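Local coordinates for SAM dependent methyltransferase (PDB 2IGT), which binds S-adenosylmethionine and probably transfers its methyl group to an acceptor substrate, at residues Arg24-Val35 / Arg288-Ala299; Phe134-Trp143 / Leu267-Ser275. All blocks are in the same frame, centred on the assembly; numbering follows the deposited sequence. Where two conformers were deposited one is given.

Contact 1: Arg24-Val35 / Arg288-Ala299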
loop_
_atom_site.group_PDB
_atom_site.type_symbol
_atom_site.label_atom_id
_atom_site.label_comp_id
_atom_site.label_asym_id
_atom_site.label_seq_id
_atom_site.Cartn_x
_atom_site.Cartn_y
_atom_site.Cartn_z
ATOM N N ARG A 24 -30.985 -17.688 20.741
ATOM C CA ARG A 24 -32.313 -17.123 20.698
ATOM C C ARG A 24 -33.273 -18.215 21.107
ATOM O O ARG A 24 -32.962 -19.399 20.975
ATOM C CB ARG A 24 -32.621 -16.637 19.283
ATOM C CG ARG A 24 -31.664 -15.571 18.766
ATOM C CD ARG A 24 -31.984 -14.225 19.363
ATOM N NE ARG A 24 -31.211 -13.151 18.745
ATOM C CZ ARG A 24 -31.365 -11.859 19.024
ATOM N NH1 ARG A 24 -32.267 -11.487 19.925
ATOM N NH2 ARG A 24 -30.606 -10.940 18.418
ATOM N N THR A 25 -34.421 -17.820 21.639
ATOM C CA THR A 25 -35.471 -18.772 21.946
ATOM C C THR A 25 -36.577 -18.618 20.914
ATOM O O THR A 25 -36.675 -17.593 20.239
ATOM C CB THR A 25 -36.057 -18.554 23.367
ATOM O OG1 THR A 25 -36.315 -17.157 23.556
ATOM C CG2 THR A 25 -35.082 -19.034 24.436
ATOM N N GLY A 26 -37.408 -19.643 20.792
ATOM C CA GLY A 26 -38.585 -19.554 19.957
ATOM C C GLY A 26 -38.427 -20.288 18.645
ATOM O O GLY A 26 -37.483 -21.054 18.456
ATOM N N GLU A 27 -39.361 -20.028 17.739
ATOM C CA GLU A 27 -39.452 -20.754 16.483
ATOM C C GLU A 27 -38.780 -19.997 15.351
ATOM O O GLU A 27 -38.784 -18.764 15.321
ATOM C CB GLU A 27 -40.922 -20.978 16.132
ATOM C CG GLU A 27 -41.712 -21.751 17.181
ATOM C CD GLU A 27 -41.113 -23.127 17.449
ATOM O OE1 GLU A 27 -41.017 -23.929 16.494
ATOM O OE2 GLU A 27 -40.735 -23.404 18.611
ATOM N N LEU A 28 -38.209 -20.752 14.418
ATOM C CA LEU A 28 -37.655 -20.183 13.200
ATOM C C LEU A 28 -38.788 -19.579 12.384
ATOM O O LEU A 28 -39.921 -20.085 12.413
ATOM C CB LEU A 28 -36.950 -21.258 12.381
ATOM C CG LEU A 28 -35.748 -21.962 13.026
ATOM C CD1 LEU A 28 -35.327 -23.164 12.198
ATOM C CD2 LEU A 28 -34.599 -21.004 13.191
ATOM N N PRO A 29 -38.504 -18.481 11.672
ATOM C CA PRO A 29 -39.521 -17.925 10.765
ATOM C C PRO A 29 -39.911 -18.948 9.680
ATOM O O PRO A 29 -39.172 -19.908 9.432
ATOM C CB PRO A 29 -38.803 -16.744 10.096
ATOM C CG PRO A 29 -37.584 -16.460 10.929
ATOM C CD PRO A 29 -37.239 -17.709 11.678
ATOM N N ALA A 30 -41.044 -18.716 9.031
ATOM C CA ALA A 30 -41.418 -19.459 7.832
ATOM C C ALA A 30 -40.346 -19.244 6.756
ATOM O O ALA A 30 -39.538 -18.309 6.833
ATOM C CB ALA A 30 -42.790 -19.004 7.332
ATOM N N GLU A 31 -40.311 -20.117 5.755
ATOM C CA GLU A 31 -39.288 -19.980 4.730
ATOM C C GLU A 31 -39.906 -20.161 3.356
ATOM O O GLU A 31 -40.880 -20.929 3.197
ATOM C CB GLU A 31 -38.167 -20.992 4.982
ATOM C CG GLU A 31 -38.675 -22.417 5.186
ATOM C CD GLU A 31 -37.546 -23.435 5.294
ATOM O OE1 GLU A 31 -36.368 -23.034 5.286
ATOM O OE2 GLU A 31 -37.849 -24.647 5.384
ATOM N N HIS A 32 -39.392 -19.402 2.391
ATOM C CA HIS A 32 -39.639 -19.647 0.968
ATOM C C HIS A 32 -38.258 -19.808 0.340
ATOM O O HIS A 32 -37.462 -18.873 0.330
ATOM C CB HIS A 32 -40.363 -18.471 0.307
ATOM C CG HIS A 32 -41.739 -18.206 0.850
ATOM N ND1 HIS A 32 -42.300 -16.946 0.866
ATOM C CD2 HIS A 32 -42.666 -19.036 1.393
ATOM C CE1 HIS A 32 -43.516 -17.010 1.385
ATOM N NE2 HIS A 32 -43.761 -18.266 1.717
ATOM N N VAL A 33 -37.962 -20.997 -0.167
ATOM C CA VAL A 33 -36.601 -21.299 -0.635
ATOM C C VAL A 33 -36.691 -22.549 -1.524
ATOM O O VAL A 33 -37.437 -23.457 -1.203
ATOM C CB VAL A 33 -35.627 -21.513 0.606
ATOM C CG1 VAL A 33 -36.011 -22.773 1.439
ATOM C CG2 VAL A 33 -34.156 -21.544 0.172
ATOM N N PRO A 34 -35.996 -22.572 -2.678
ATOM C CA PRO A 34 -35.253 -21.485 -3.332
ATOM C C PRO A 34 -36.229 -20.505 -3.947
ATOM O O PRO A 34 -37.303 -20.912 -4.413
ATOM C CB PRO A 34 -34.479 -22.193 -4.454
ATOM C CG PRO A 34 -34.664 -23.707 -4.195
ATOM C CD PRO A 34 -35.954 -23.823 -3.456
ATOM N N VAL A 35 -35.901 -19.222 -3.889
ATOM C CA VAL A 35 -36.625 -18.219 -4.671
ATOM C C VAL A 35 -35.613 -17.633 -5.680
ATOM O O VAL A 35 -34.529 -17.145 -5.306
ATOM C CB VAL A 35 -37.275 -17.112 -3.772
ATOM C CG1 VAL A 35 -37.892 -16.008 -4.631
ATOM C CG2 VAL A 35 -38.388 -17.706 -2.860
ATOM N N ARG A 288 -32.345 -17.431 8.918
ATOM C CA ARG A 288 -33.454 -18.038 9.634
ATOM C C ARG A 288 -33.129 -18.140 11.130
ATOM O O ARG A 288 -33.953 -17.773 11.982
ATOM C CB ARG A 288 -33.742 -19.430 9.056
ATOM C CG ARG A 288 -34.735 -19.445 7.957
ATOM C CD ARG A 288 -36.011 -20.159 8.432
ATOM N NE ARG A 288 -35.892 -21.610 8.341
ATOM C CZ ARG A 288 -36.835 -22.490 8.702
ATOM N NH1 ARG A 288 -36.604 -23.775 8.570
ATOM N NH2 ARG A 288 -37.993 -22.119 9.194
ATOM N N GLU A 289 -31.940 -18.656 11.441
ATOM C CA GLU A 289 -31.520 -18.830 12.835
ATOM C C GLU A 289 -31.324 -17.469 13.528
ATOM O O GLU A 289 -31.749 -17.307 14.672
ATOM C CB GLU A 289 -30.255 -19.697 12.924
ATOM C CG GLU A 289 -29.771 -20.061 14.375
ATOM C CD GLU A 289 -30.762 -20.942 15.162
ATOM O OE1 GLU A 289 -31.348 -21.879 14.571
ATOM O OE2 GLU A 289 -30.935 -20.731 16.378
ATOM N N THR A 290 -30.706 -16.505 12.829
ATOM C CA THR A 290 -30.600 -15.115 13.310
ATOM C C THR A 290 -31.966 -14.551 13.755
ATOM O O THR A 290 -32.053 -13.900 14.804
ATOM C CB THR A 290 -29.970 -14.149 12.247
ATOM O OG1 THR A 290 -28.670 -14.621 11.861
ATOM C CG2 THR A 290 -29.850 -12.707 12.773
HETATM N N MSE A 291 -33.007 -14.799 12.963
HETATM C CA MSE A 291 -34.355 -14.273 13.225
HETATM C C MSE A 291 -35.233 -15.240 14.046
HETATM O O MSE A 291 -36.449 -15.073 14.094
HETATM C CB MSE A 291 -35.064 -13.938 11.897
HETATM C CG MSE A 291 -34.332 -12.939 11.012
HETATM SE SE MSE A 291 -33.792 -11.281 11.982
HETATM C CE MSE A 291 -35.603 -10.581 12.365
ATOM N N ARG A 292 -34.625 -16.222 14.712
ATOM C CA ARG A 292 -35.397 -17.170 15.546
ATOM C C ARG A 292 -36.267 -16.407 16.549
ATOM O O ARG A 292 -35.788 -15.526 17.241
ATOM C CB ARG A 292 -34.475 -18.141 16.294
ATOM C CG ARG A 292 -35.266 -19.172 17.142
ATOM C CD ARG A 292 -34.387 -20.187 17.874
ATOM N NE ARG A 292 -33.790 -21.197 16.997
ATOM C CZ ARG A 292 -34.384 -22.328 16.632
ATOM N NH1 ARG A 292 -35.617 -22.599 17.036
ATOM N NH2 ARG A 292 -33.754 -23.178 15.837
ATOM N N GLY A 293 -37.556 -16.729 16.600
ATOM C CA GLY A 293 -38.463 -16.094 17.553
ATOM C C GLY A 293 -39.031 -14.762 17.095
ATOM O O GLY A 293 -39.913 -14.219 17.751
ATOM N N ALA A 294 -38.543 -14.232 15.977
ATOM C CA ALA A 294 -39.009 -12.936 15.464
ATOM C C ALA A 294 -40.271 -13.025 14.580
ATOM O O ALA A 294 -40.820 -12.007 14.164
ATOM C CB ALA A 294 -37.875 -12.233 14.715
ATOM N N GLY A 295 -40.743 -14.237 14.316
ATOM C CA GLY A 295 -41.843 -14.444 13.375
ATOM C C GLY A 295 -41.470 -14.086 11.936
ATOM O O GLY A 295 -40.293 -14.016 11.578
ATOM N N GLY A 296 -42.491 -13.858 11.113
ATOM C CA GLY A 296 -42.290 -13.457 9.729
ATOM C C GLY A 296 -41.784 -14.573 8.823
ATOM O O GLY A 296 -42.039 -15.752 9.062
ATOM N N VAL A 297 -41.081 -14.191 7.762
ATOM C CA VAL A 297 -40.695 -15.139 6.710
ATOM C C VAL A 297 -39.333 -14.767 6.132
ATOM O O VAL A 297 -39.013 -13.579 5.989
ATOM C CB VAL A 297 -41.765 -15.222 5.584
ATOM C CG1 VAL A 297 -41.975 -13.854 4.949
ATOM C CG2 VAL A 297 -41.410 -16.275 4.508
ATOM N N VAL A 298 -38.545 -15.799 5.820
ATOM C CA VAL A 298 -37.252 -15.630 5.186
ATOM C C VAL A 298 -37.334 -16.244 3.794
ATOM O O VAL A 298 -37.643 -17.450 3.635
ATOM C CB VAL A 298 -36.091 -16.287 6.026
ATOM C CG1 VAL A 298 -34.746 -16.125 5.301
ATOM C CG2 VAL A 298 -36.028 -15.635 7.408
ATOM N N ALA A 299 -37.097 -15.418 2.779
ATOM C CA ALA A 299 -37.052 -15.889 1.402
ATOM C C ALA A 299 -35.605 -15.771 0.947
ATOM O O ALA A 299 -34.976 -14.710 1.141
ATOM C CB ALA A 299 -37.987 -15.036 0.495
HETATM O O HOH W 1 -29.862 -13.679 16.592
HETATM O O HOH W 2 -30.266 -18.586 17.752
HETATM O O HOH W 3 -40.623 -17.078 14.517
#
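Two arginines, R288 and R292, reach across to L28-E31 where strand 30-33 joins strand 297-299 as a parallel edge strand of the eight-stranded mixed sheet in the methyltransferase's alpha-beta sandwich. The flat guanidinium of R288 is sandwiched: L28 CD1 sits over the centre of one face, and the E31 carboxylate stacks on the opposite face with its plane only 24° away. E31 OE1 is 3.4 Å from R288 NH1, well above the guanidinium plane, a salt bridge of charge alone; the same oxygen takes a hydrogen bond from H284. Bends at chi2 and chi3 of R288 bring NH2 into a hydrogen bond with P29 O, in the guanidinium plane.

R292 leaves its backbone with CG anti to N (chi1 -178°) and crosses L28, whose CD2 lies over one face, toward its rim, 3.5 Å from R292 NH2; L28 thus touches both arginines. The edges of R292 are busy: NE and NH2 grip the two oxygens of E289 side-on, while NH1 gives G26 O a 2.8 Å bond at 161°, in the carbonyl plane. The type II turn M291 to A294 adds G293 N to E27 O, 2.7 Å, with the donor above the carbonyl plane. The P29 ring packs behind, CG 3.7 Å from M291 CB and 3.9 Å from V298 CG2. Along the strands, A30 O receives V298 N, and V298 O receives H32 N. On the A30 and H32 side of the sheet, V297 CG2 presses on the H32 ring in a CH-pi contact, 3.9 Å from its centroid.

Contact 2: Phe134-Trp143 / Leu267-Ser275. With SAM (S-adenosylmethionine), chain D.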
loop_
_atom_site.group_PDB
_atom_site.type_symbol
_atom_site.label_atom_id
_atom_site.label_comp_id
_atom_site.label_asym_id
_atom_site.label_seq_id
_atom_site.Cartn_x
_atom_site.Cartn_y
_atom_site.Cartn_z
ATOM N N PHE A 134 -24.416 -2.465 -9.941
ATOM C CA PHE A 134 -24.817 -3.846 -10.119
ATOM C C PHE A 134 -26.289 -3.808 -10.522
ATOM O O PHE A 134 -27.175 -3.838 -9.659
ATOM C CB PHE A 134 -24.596 -4.630 -8.804
ATOM C CG PHE A 134 -23.152 -4.872 -8.474
ATOM C CD1 PHE A 134 -22.486 -6.007 -8.952
ATOM C CD2 PHE A 134 -22.451 -3.970 -7.700
ATOM C CE1 PHE A 134 -21.144 -6.240 -8.643
ATOM C CE2 PHE A 134 -21.096 -4.182 -7.402
ATOM C CZ PHE A 134 -20.441 -5.328 -7.869
ATOM N N PRO A 135 -26.573 -3.686 -11.840
ATOM C CA PRO A 135 -27.944 -3.352 -12.237
ATOM C C PRO A 135 -28.969 -4.425 -11.910
ATOM O O PRO A 135 -30.162 -4.131 -11.802
ATOM C CB PRO A 135 -27.858 -3.154 -13.759
ATOM C CG PRO A 135 -26.570 -3.737 -14.173
ATOM C CD PRO A 135 -25.658 -3.834 -12.993
ATOM N N GLU A 136 -28.513 -5.659 -11.756
ATOM C CA GLU A 136 -29.430 -6.749 -11.353
ATOM C C GLU A 136 -30.097 -6.461 -10.000
ATOM O O GLU A 136 -31.215 -6.934 -9.737
ATOM C CB GLU A 136 -28.686 -8.101 -11.294
ATOM C CG GLU A 136 -27.602 -8.221 -10.235
ATOM C CD GLU A 136 -26.225 -7.723 -10.679
ATOM O OE1 GLU A 136 -26.113 -6.958 -11.664
ATOM O OE2 GLU A 136 -25.224 -8.103 -10.036
ATOM N N GLN A 137 -29.412 -5.685 -9.153
ATOM C CA GLN A 137 -29.926 -5.291 -7.833
ATOM C C GLN A 137 -31.239 -4.491 -7.912
ATOM O O GLN A 137 -31.888 -4.249 -6.889
ATOM C CB GLN A 137 -28.849 -4.533 -7.035
ATOM C CG GLN A 137 -27.657 -5.434 -6.584
ATOM C CD GLN A 137 -28.063 -6.428 -5.504
ATOM O OE1 GLN A 137 -28.913 -6.126 -4.652
ATOM N NE2 GLN A 137 -27.477 -7.617 -5.533
ATOM N N ILE A 138 -31.641 -4.108 -9.128
ATOM C CA ILE A 138 -32.929 -3.430 -9.334
ATOM C C ILE A 138 -34.119 -4.202 -8.754
ATOM O O ILE A 138 -35.086 -3.598 -8.301
ATOM C CB ILE A 138 -33.200 -3.104 -10.817
ATOM C CG1 ILE A 138 -34.332 -2.052 -10.926
ATOM C CG2 ILE A 138 -33.506 -4.400 -11.623
ATOM C CD1 ILE A 138 -34.568 -1.476 -12.329
ATOM N N VAL A 139 -34.047 -5.536 -8.755
ATOM C CA VAL A 139 -35.109 -6.311 -8.121
ATOM C C VAL A 139 -35.235 -5.949 -6.613
ATOM O O VAL A 139 -36.347 -5.722 -6.126
ATOM C CB VAL A 139 -34.934 -7.830 -8.344
ATOM C CG1 VAL A 139 -36.129 -8.598 -7.800
ATOM C CG2 VAL A 139 -34.741 -8.120 -9.841
ATOM N N HIS A 140 -34.115 -5.875 -5.895
ATOM C CA HIS A 140 -34.148 -5.488 -4.469
ATOM C C HIS A 140 -34.497 -4.001 -4.324
ATOM O O HIS A 140 -35.187 -3.624 -3.383
ATOM C CB HIS A 140 -32.814 -5.766 -3.737
ATOM C CG HIS A 140 -32.398 -7.213 -3.733
ATOM N ND1 HIS A 140 -33.150 -8.210 -3.137
ATOM C CD2 HIS A 140 -31.287 -7.817 -4.225
ATOM C CE1 HIS A 140 -32.536 -9.373 -3.298
ATOM N NE2 HIS A 140 -31.401 -9.163 -3.949
ATOM N N TRP A 141 -34.029 -3.162 -5.256
ATOM C CA TRP A 141 -34.394 -1.734 -5.216
ATOM C C TRP A 141 -35.884 -1.517 -5.377
ATOM O O TRP A 141 -36.449 -0.601 -4.751
ATOM C CB TRP A 141 -33.667 -0.909 -6.275
ATOM C CG TRP A 141 -32.192 -1.049 -6.249
ATOM C CD1 TRP A 141 -31.406 -1.392 -5.185
ATOM C CD2 TRP A 141 -31.308 -0.826 -7.356
ATOM N NE1 TRP A 141 -30.077 -1.428 -5.582
ATOM C CE2 TRP A 141 -29.996 -1.083 -6.904
ATOM C CE3 TRP A 141 -31.507 -0.445 -8.688
ATOM C CZ2 TRP A 141 -28.872 -0.973 -7.744
ATOM C CZ3 TRP A 141 -30.385 -0.351 -9.537
ATOM C CH2 TRP A 141 -29.091 -0.608 -9.046
ATOM N N GLU A 142 -36.509 -2.352 -6.213
ATOM C CA GLU A 142 -37.955 -2.341 -6.413
ATOM C C GLU A 142 -38.715 -2.709 -5.141
ATOM O O GLU A 142 -39.706 -2.047 -4.789
ATOM C CB GLU A 142 -38.343 -3.242 -7.601
ATOM C CG GLU A 142 -38.002 -2.589 -8.948
ATOM C CD GLU A 142 -38.074 -3.521 -10.158
ATOM O OE1 GLU A 142 -37.925 -4.759 -10.025
ATOM O OE2 GLU A 142 -38.255 -2.989 -11.272
ATOM N N TRP A 143 -38.248 -3.760 -4.467
ATOM C CA TRP A 143 -38.787 -4.179 -3.168
ATOM C C TRP A 143 -38.671 -3.019 -2.160
ATOM O O TRP A 143 -39.627 -2.681 -1.473
ATOM C CB TRP A 143 -38.110 -5.461 -2.643
ATOM C CG TRP A 143 -38.558 -5.762 -1.238
ATOM C CD1 TRP A 143 -39.635 -6.522 -0.843
ATOM C CD2 TRP A 143 -37.958 -5.260 -0.044
ATOM N NE1 TRP A 143 -39.739 -6.511 0.543
ATOM C CE2 TRP A 143 -38.722 -5.744 1.053
ATOM C CE3 TRP A 143 -36.835 -4.447 0.211
ATOM C CZ2 TRP A 143 -38.391 -5.443 2.392
ATOM C CZ3 TRP A 143 -36.508 -4.149 1.546
ATOM C CH2 TRP A 143 -37.289 -4.641 2.614
ATOM N N LEU A 267 -39.671 -3.486 8.492
ATOM C CA LEU A 267 -40.195 -4.057 7.261
ATOM C C LEU A 267 -39.271 -5.055 6.587
ATOM O O LEU A 267 -39.698 -5.830 5.732
ATOM C CB LEU A 267 -40.585 -2.950 6.278
ATOM C CG LEU A 267 -41.884 -2.282 6.775
ATOM C CD1 LEU A 267 -42.116 -0.965 6.093
ATOM C CD2 LEU A 267 -43.078 -3.226 6.582
ATOM N N GLY A 268 -37.989 -5.037 6.927
ATOM C CA GLY A 268 -37.144 -6.027 6.319
ATOM C C GLY A 268 -35.663 -5.964 6.633
ATOM O O GLY A 268 -35.132 -4.914 6.967
ATOM N N LEU A 269 -35.014 -7.119 6.542
ATOM C CA LEU A 269 -33.566 -7.186 6.619
ATOM C C LEU A 269 -33.136 -7.949 5.393
ATOM O O LEU A 269 -33.568 -9.092 5.200
ATOM C CB LEU A 269 -33.114 -7.865 7.919
ATOM C CG LEU A 269 -31.660 -8.362 8.052
ATOM C CD1 LEU A 269 -30.658 -7.236 7.821
ATOM C CD2 LEU A 269 -31.465 -8.972 9.441
ATOM N N VAL A 270 -32.289 -7.329 4.560
ATOM C CA VAL A 270 -31.957 -7.897 3.262
ATOM C C VAL A 270 -30.456 -8.089 3.164
ATOM O O VAL A 270 -29.695 -7.134 3.329
ATOM C CB VAL A 270 -32.391 -6.967 2.090
ATOM C CG1 VAL A 270 -31.930 -7.563 0.744
ATOM C CG2 VAL A 270 -33.923 -6.706 2.125
ATOM N N LEU A 271 -30.041 -9.330 2.953
ATOM C CA LEU A 271 -28.637 -9.666 2.768
ATOM C C LEU A 271 -28.396 -10.045 1.312
ATOM O O LEU A 271 -29.093 -10.918 0.764
ATOM C CB LEU A 271 -28.303 -10.873 3.666
ATOM C CG LEU A 271 -27.012 -11.646 3.386
ATOM C CD1 LEU A 271 -25.767 -10.768 3.740
ATOM C CD2 LEU A 271 -27.013 -12.927 4.231
ATOM N N THR A 272 -27.369 -9.440 0.706
ATOM C CA THR A 272 -26.901 -9.823 -0.633
ATOM C C THR A 272 -25.440 -10.250 -0.536
ATOM O O THR A 272 -24.667 -9.653 0.220
ATOM C CB THR A 272 -27.098 -8.676 -1.675
ATOM O OG1 THR A 272 -26.478 -7.468 -1.187
ATOM C CG2 THR A 272 -28.606 -8.381 -1.854
ATOM N N ALA A 273 -25.062 -11.276 -1.310
ATOM C CA ALA A 273 -23.704 -11.813 -1.250
ATOM C C ALA A 273 -23.180 -12.225 -2.625
ATOM O O ALA A 273 -23.810 -13.045 -3.318
ATOM C CB ALA A 273 -23.620 -12.973 -0.258
ATOM N N TYR A 274 -22.029 -11.682 -3.006
ATOM C CA TYR A 274 -21.404 -12.051 -4.263
ATOM C C TYR A 274 -20.506 -13.282 -4.111
ATOM O O TYR A 274 -19.962 -13.785 -5.086
ATOM C CB TYR A 274 -20.744 -10.823 -4.919
ATOM C CG TYR A 274 -21.825 -9.950 -5.523
ATOM C CD1 TYR A 274 -22.081 -9.976 -6.892
ATOM C CD2 TYR A 274 -22.656 -9.155 -4.700
ATOM C CE1 TYR A 274 -23.109 -9.205 -7.450
ATOM C CE2 TYR A 274 -23.685 -8.384 -5.243
ATOM C CZ TYR A 274 -23.903 -8.413 -6.620
ATOM O OH TYR A 274 -24.912 -7.660 -7.168
ATOM N N SER A 275 -20.427 -13.810 -2.888
ATOM C CA SER A 275 -19.650 -15.030 -2.622
ATOM C C SER A 275 -20.392 -16.279 -3.126
ATOM O O SER A 275 -20.835 -17.108 -2.314
ATOM C CB SER A 275 -19.386 -15.162 -1.113
ATOM O OG SER A 275 -18.579 -14.108 -0.631
HETATM N N SAM D . -20.642 -6.604 -2.455
HETATM C CA SAM D . -20.099 -6.536 -3.840
HETATM C C SAM D . -18.987 -7.589 -3.997
HETATM O O SAM D . -18.574 -8.278 -3.046
HETATM O OXT SAM D . -18.489 -7.788 -5.113
HETATM C CB SAM D . -19.609 -5.108 -4.173
HETATM C CG SAM D . -18.219 -4.695 -3.633
HETATM S SD SAM D . -18.144 -4.594 -1.803
HETATM C CE SAM D . -19.290 -5.807 -1.181
HETATM C "C5'" SAM D . -19.245 -3.181 -1.531
HETATM C "C4'" SAM D . -18.600 -2.087 -0.699
HETATM O "O4'" SAM D . -18.132 -2.624 0.526
HETATM C "C3'" SAM D . -17.359 -1.430 -1.316
HETATM O "O3'" SAM D . -17.692 -0.121 -1.750
HETATM C "C2'" SAM D . -16.286 -1.412 -0.217
HETATM O "O2'" SAM D . -15.648 -0.160 -0.050
HETATM C "C1'" SAM D . -17.147 -1.740 1.016
HETATM N N9 SAM D . -16.464 -2.372 2.142
HETATM C C8 SAM D . -15.504 -3.367 2.130
HETATM N N7 SAM D . -15.186 -3.672 3.402
HETATM C C5 SAM D . -15.918 -2.887 4.241
HETATM C C6 SAM D . -15.960 -2.758 5.635
HETATM N N6 SAM D . -15.206 -3.516 6.416
HETATM N N1 SAM D . -16.856 -1.858 6.206
HETATM C C2 SAM D . -17.630 -1.065 5.397
HETATM N N3 SAM D . -17.573 -1.158 4.012
HETATM C C4 SAM D . -16.714 -2.056 3.449
#
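Y274 and F134 meet beside S-adenosylmethionine, at the C-terminal end of strand 268-273 in the seven-stranded class I (Rossmann-like) core of the methyltransferase sheet; helix 138-143 packs over that strand, the two running almost antiparallel. The rings slide past each other in opposite directions as an oblique pair, planes at 50°, and F134 CD1 comes 3.6 Å from Y274 CE1. Both touch the ligand's methionine part: F134 CE2 lies 3.7 Å from SAM CB, and Y274 CD2 lies 3.8 Å from SAM CA.

The Y274 hydroxyl is held by two side chains of the 3-10 turn. It donates to E136 OE2 at 2.9 Å; that oxygen lies in the ring plane at the tyrosine's edge, although the hydroxyl meets it from above the carboxylate plane. E136 gets there by placing CG between its backbone N and carbonyl carbon (chi1 65°) and bending again at chi2. From Q137, NE2 donates to the same hydroxyl at 3.0 Å, with the amide plane 49° from the ring. A bend at chi2 turns the Q137 amide back so that OE1 rests against T272 CG2.

Farther along, the T272 methyl also meets H140, at NE2 and CD2, while V270 CG1 lies over one face of the imidazole. T272 OG1 turns to D232 instead. W143, its CG anti to the backbone N, lays its benzo edge along G268, and CZ3 reaches V270 CG2 at 3.7 Å; its NE1 bonds to E328.

In this conformer, one hydrogen bond given and one accepted orient the Y274 hydroxyl while the ring borders the cofactor's methionine end; a second deposited conformer of Y274 implies that this hold is not exclusive.

Both contacts are built on the one eight-stranded sheet, their centres 18 Å apart. Strands 297-306 and 318-328 separate strand 30-39, the outermost strand on contact 1's side, from strand 268-273 of contact 2. Helix 280-290 follows strand 268-273 in the chain and leads into the turn of contact 1, so the 267-275 and 288-299 segments are successive parts of one strand-helix-strand run. The two contacts touch directly where M291 SE packs on L269 CD2 at 4.1 Å. Contact 2 lies on the cofactor, through F134 and Y274, whereas contact 1 completes the sheet edge and contributes none of the SAM pocket residues, which all fall between 134 and 274.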